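Local atomic coordinates of tryptophan decarboxylase 1 (Oryza sativa subsp. japonica, PDB entry 6KHO), a protein that catalyses the pyridoxal phosphate-dependent decarboxylation of L-tryptophan to tryptamine, and of 5-hydroxy-L-tryptophan to serotonin, in the serotonin pathway of rice. Residues 45-48 against 49-53; 79-82 against 83-87. One frame throughout, in Å; residues are numbered along the deposited sequence.

Contact 1: 45-48 against 49-53; sequences YKSV and ESMPV
S47 and S50 meet through a single carbonyl oxygen, and the turn they make illustrates how, as a chain leaves a helix, several of its backbone donors and acceptors find new partners. S47 O accepts twice from S50. The hydroxyl OG of S50 comes in at 2.7 Å from S47 O, tilted only 15° from the carbonyl plane, whereas S50 N donates to S47 O at 3.2 Å from well above that plane. A chi1 of 77° places OG between the backbone N and the carbonyl carbon of S50, on the side from which it reaches S47 O. One residue further on the pattern repeats: M51 N donates to V48 O over 2.9 Å, again from above the carbonyl plane.

Water takes over where the direct bonds of a regular helix are missing. Water 1 donates to Y45 O and accepts from E49 N, 2.9 Å away, standing in for the direct i to i+4 bond between them. Water 2 does likewise, donating to K46 O and taking a weak bond from S50 N. A third water lies 2.8 Å from both V48 O and M51 O, with more acceptors around it than it has protons to give.

The side chain of M51 sets out toward 45-48; its CG passes 3.5 Å from S47 O, and the extended chain carries the methyl CE to 3.5 Å from S47 OG. That hydroxyl is itself hydrogen-bonded to D43 O, one turn earlier in helix 27-47. E49 extends to H497, whose NE2 is hydrogen-bonded to OE1, while V48 and M51 both pack on H94. Y45 OH bonds to A121 O of the second subunit. The i to i+3 bonds form two overlapping type I turns, 47-50 and 48-51, in the passage from helix 27-47 to the loop before helix 61-65.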
loop_
_atom_site.group_PDB
_atom_site.type_symbol
_atom_site.label_atom_id
_atom_site.label_comp_id
_atom_site.label_asym_id
_atom_site.label_seq_id
_atom_site.Cartn_x
_atom_site.Cartn_y
_atom_site.Cartn_z
ATOM N N TYR A 45 -20.343 11.456 -11.497
ATOM C CA TYR A 45 -20.012 12.842 -11.197
ATOM C C TYR A 45 -21.192 13.768 -11.479
ATOM O O TYR A 45 -21.395 14.755 -10.767
ATOM C CB TYR A 45 -18.791 13.290 -11.996
ATOM C CG TYR A 45 -17.476 12.677 -11.544
ATOM C CD1 TYR A 45 -17.270 12.286 -10.227
ATOM C CD2 TYR A 45 -16.441 12.493 -12.451
ATOM C CE1 TYR A 45 -16.055 11.721 -9.829
ATOM C CE2 TYR A 45 -15.233 11.944 -12.068
ATOM C CZ TYR A 45 -15.039 11.556 -10.763
ATOM O OH TYR A 45 -13.810 11.003 -10.407
ATOM N N LYS A 46 -21.970 13.485 -12.523
ATOM C CA LYS A 46 -23.101 14.358 -12.821
ATOM C C LYS A 46 -24.217 14.213 -11.791
ATOM O O LYS A 46 -24.995 15.151 -11.585
ATOM C CB LYS A 46 -23.635 14.061 -14.226
ATOM C CG LYS A 46 -22.723 14.570 -15.332
ATOM C CD LYS A 46 -23.236 14.144 -16.703
ATOM C CE LYS A 46 -22.192 14.364 -17.783
ATOM N NZ LYS A 46 -22.545 13.593 -19.020
ATOM N N SER A 47 -24.329 13.056 -11.148
ATOM C CA SER A 47 -25.447 12.802 -10.257
ATOM C C SER A 47 -25.090 12.777 -8.771
ATOM O O SER A 47 -26.007 12.705 -7.947
ATOM C CB SER A 47 -26.124 11.480 -10.644
ATOM O OG SER A 47 -25.305 10.361 -10.341
ATOM N N VAL A 48 -23.803 12.860 -8.393
ATOM C CA VAL A 48 -23.445 12.615 -6.989
ATOM C C VAL A 48 -24.036 13.682 -6.068
ATOM O O VAL A 48 -24.482 13.375 -4.952
ATOM C CB VAL A 48 -21.915 12.504 -6.808
ATOM C CG1 VAL A 48 -21.197 13.808 -7.156
ATOM C CG2 VAL A 48 -21.587 12.087 -5.368
ATOM N N GLU A 49 -24.066 14.942 -6.514
ATOM C CA GLU A 49 -24.546 16.019 -5.653
ATOM C C GLU A 49 -26.000 15.810 -5.243
ATOM O O GLU A 49 -26.415 16.246 -4.161
ATOM C CB GLU A 49 -24.378 17.369 -6.360
ATOM C CG GLU A 49 -24.851 18.568 -5.532
ATOM C CD GLU A 49 -24.680 19.902 -6.248
ATOM O OE1 GLU A 49 -23.964 19.965 -7.274
ATOM O OE2 GLU A 49 -25.268 20.899 -5.784
ATOM N N SER A 50 -26.776 15.141 -6.087
ATOM C CA SER A 50 -28.186 14.877 -5.846
ATOM C C SER A 50 -28.411 13.715 -4.893
ATOM O O SER A 50 -29.542 13.510 -4.444
ATOM C CB SER A 50 -28.890 14.582 -7.179
ATOM O OG SER A 50 -28.607 13.256 -7.612
ATOM N N MET A 51 -27.373 12.940 -4.592
ATOM C CA MET A 51 -27.467 11.860 -3.629
ATOM C C MET A 51 -27.223 12.394 -2.218
ATOM O O MET A 51 -26.568 13.426 -2.040
ATOM C CB MET A 51 -26.442 10.776 -3.949
ATOM C CG MET A 51 -26.454 10.293 -5.401
ATOM S SD MET A 51 -25.169 9.045 -5.663
ATOM C CE MET A 51 -25.476 8.555 -7.363
ATOM N N PRO A 52 -27.750 11.727 -1.195
ATOM C CA PRO A 52 -27.368 12.089 0.174
ATOM C C PRO A 52 -25.897 11.751 0.396
ATOM O O PRO A 52 -25.441 10.667 0.033
ATOM C CB PRO A 52 -28.295 11.230 1.043
ATOM C CG PRO A 52 -28.669 10.065 0.152
ATOM C CD PRO A 52 -28.725 10.621 -1.239
ATOM N N VAL A 53 -25.150 12.696 0.973
ATOM C CA VAL A 53 -23.717 12.467 1.189
ATOM C C VAL A 53 -23.500 11.207 2.013
ATOM O O VAL A 53 -22.704 10.332 1.643
ATOM C CB VAL A 53 -23.056 13.687 1.848
ATOM C CG1 VAL A 53 -21.564 13.414 2.005
ATOM C CG2 VAL A 53 -23.290 14.936 1.015
HETATM O O HOH W 1 -23.153 16.009 -9.101
HETATM O O HOH W 2 -26.327 15.843 -9.174
HETATM O O HOH W 3 -23.855 13.877 -2.314
#

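Contact 2: 79-82 against 83-87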
loop_
_atom_site.group_PDB
_atom_site.type_symbol
_atom_site.label_atom_id
_atom_site.label_comp_id
_atom_site.label_asym_id
_atom_site.label_seq_id
_atom_site.Cartn_x
_atom_site.Cartn_y
_atom_site.Cartn_z
ATOM N N VAL A 79 -24.072 -6.974 -15.663
ATOM C CA VAL A 79 -24.696 -7.365 -14.401
ATOM C C VAL A 79 -23.854 -6.895 -13.218
ATOM O O VAL A 79 -24.383 -6.393 -12.221
ATOM C CB VAL A 79 -24.912 -8.888 -14.374
ATOM C CG1 VAL A 79 -25.348 -9.347 -12.980
ATOM C CG2 VAL A 79 -25.933 -9.295 -15.443
ATOM N N THR A 80 -22.530 -7.042 -13.313
ATOM C CA THR A 80 -21.651 -6.520 -12.272
ATOM C C THR A 80 -21.856 -5.023 -12.083
ATOM O O THR A 80 -21.983 -4.540 -10.954
ATOM C CB THR A 80 -20.201 -6.831 -12.632
ATOM O OG1 THR A 80 -20.086 -8.242 -12.868
ATOM C CG2 THR A 80 -19.263 -6.399 -11.492
ATOM N N MET A 81 -21.929 -4.274 -13.188
ATOM C CA MET A 81 -22.164 -2.834 -13.099
ATOM C C MET A 81 -23.558 -2.512 -12.564
ATOM O O MET A 81 -23.733 -1.503 -11.871
ATOM C CB MET A 81 -21.973 -2.176 -14.468
ATOM C CG MET A 81 -20.538 -2.264 -15.023
ATOM S SD MET A 81 -19.357 -1.406 -13.957
ATOM C CE MET A 81 -19.987 0.265 -14.055
ATOM N N LYS A 82 -24.569 -3.327 -12.883
ATOM C CA LYS A 82 -25.884 -3.061 -12.302
ATOM C C LYS A 82 -25.863 -3.245 -10.786
ATOM O O LYS A 82 -26.443 -2.437 -10.052
ATOM C CB LYS A 82 -26.957 -3.952 -12.939
ATOM C CG LYS A 82 -28.360 -3.669 -12.390
ATOM C CD LYS A 82 -29.407 -4.568 -13.032
ATOM C CE LYS A 82 -30.833 -4.104 -12.720
ATOM N NZ LYS A 82 -31.773 -4.595 -13.781
ATOM N N GLU A 83 -25.192 -4.291 -10.299
ATOM C CA GLU A 83 -25.065 -4.473 -8.850
ATOM C C GLU A 83 -24.234 -3.369 -8.213
ATOM O O GLU A 83 -24.526 -2.947 -7.090
ATOM C CB GLU A 83 -24.489 -5.858 -8.542
ATOM C CG GLU A 83 -25.391 -6.976 -9.120
ATOM C CD GLU A 83 -25.003 -8.379 -8.674
ATOM O OE1 GLU A 83 -23.870 -8.576 -8.193
ATOM O OE2 GLU A 83 -25.839 -9.297 -8.813
ATOM N N LEU A 84 -23.213 -2.871 -8.915
ATOM C CA LEU A 84 -22.519 -1.675 -8.451
ATOM C C LEU A 84 -23.497 -0.525 -8.227
ATOM O O LEU A 84 -23.481 0.131 -7.176
ATOM C CB LEU A 84 -21.446 -1.272 -9.466
ATOM C CG LEU A 84 -20.718 0.026 -9.148
ATOM C CD1 LEU A 84 -19.802 -0.169 -7.942
ATOM C CD2 LEU A 84 -19.936 0.501 -10.364
ATOM N N ARG A 85 -24.356 -0.259 -9.210
ATOM C CA ARG A 85 -25.255 0.884 -9.106
ATOM C C ARG A 85 -26.369 0.647 -8.093
ATOM O O ARG A 85 -26.810 1.598 -7.436
ATOM C CB ARG A 85 -25.857 1.221 -10.473
ATOM C CG ARG A 85 -24.820 1.534 -11.545
ATOM C CD ARG A 85 -25.421 1.575 -12.940
ATOM N NE ARG A 85 -25.309 2.915 -13.508
ATOM C CZ ARG A 85 -24.477 3.259 -14.492
ATOM N NH1 ARG A 85 -23.671 2.351 -15.044
ATOM N NH2 ARG A 85 -24.459 4.518 -14.927
ATOM N N SER A 86 -26.833 -0.598 -7.958
ATOM C CA SER A 86 -28.001 -0.909 -7.133
ATOM C C SER A 86 -27.665 -1.143 -5.667
ATOM O O SER A 86 -28.443 -0.753 -4.790
ATOM C CB SER A 86 -28.718 -2.157 -7.660
ATOM O OG SER A 86 -29.288 -1.915 -8.924
ATOM N N SER A 87 -26.537 -1.797 -5.379
ATOM C CA SER A 87 -26.231 -2.229 -4.023
ATOM C C SER A 87 -25.011 -1.556 -3.413
ATOM O O SER A 87 -24.961 -1.396 -2.191
ATOM C CB SER A 87 -26.022 -3.745 -3.990
ATOM O OG SER A 87 -27.211 -4.421 -4.364
#
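E83 stands one helical turn beyond V79, and the pair opens a run of i to i+4 bonds in the alpha-helix 77-88, which packs between helix 27-47 and the second subunit. E83 N donates to V79 O in a nearly straight bond (167°). Its side chain leaves with CG anti to its carbonyl carbon (chi1 -59°), which brings CG to 3.3 Å from V79 O and lays the chain beside V79. The carboxylate then crosses the dimer interface, where OE2 makes a salt bridge with R394 of the second subunit. Cutting E83 back to an alanine is likely to cost R394 this salt bridge and leave the flank of V79 less covered.

L84 N bonds to T80 O at 2.9 Å, while its CD2 meets the methyl CE of M81 at 3.7 Å. M81 bends at both chi2 and chi3 (each -62°), curling its thioether back alongside the leucine; both residues also touch F40 of helix 27-47. R85 N continues the series to M81 O, and its CG rests 3.2 Å from the same oxygen, while the guanidinium forms a salt bridge with D43. K82 O receives S86 N at 2.8 Å, tilted slightly from the carbonyl plane, and S86 OG at 3.1 Å from above it. Within the wider pi-type turn at 84-87, S87 OG bonds to E65, and S87 N reaches E83 O at 2.9 Å.

How the contacts relate
The centres of contact 1 and contact 2 lie about 17 Å apart, and their nearest atoms, about 7 Å apart, do not touch. What joins them is helix 27-47, whose D43 serves both, by its main chain in contact 1 and by its side chain in contact 2. The two also share the second subunit, which 45-48 meets through Y45 and K46 and 79-87 through residues that include T80 and E83. Both lie away from the annotated pyridoxal phosphate and serotonin sites. Their centres are about 24 and 30 Å from the centre of the chain, in a helical, peripheral part where both contacts meet the second subunit.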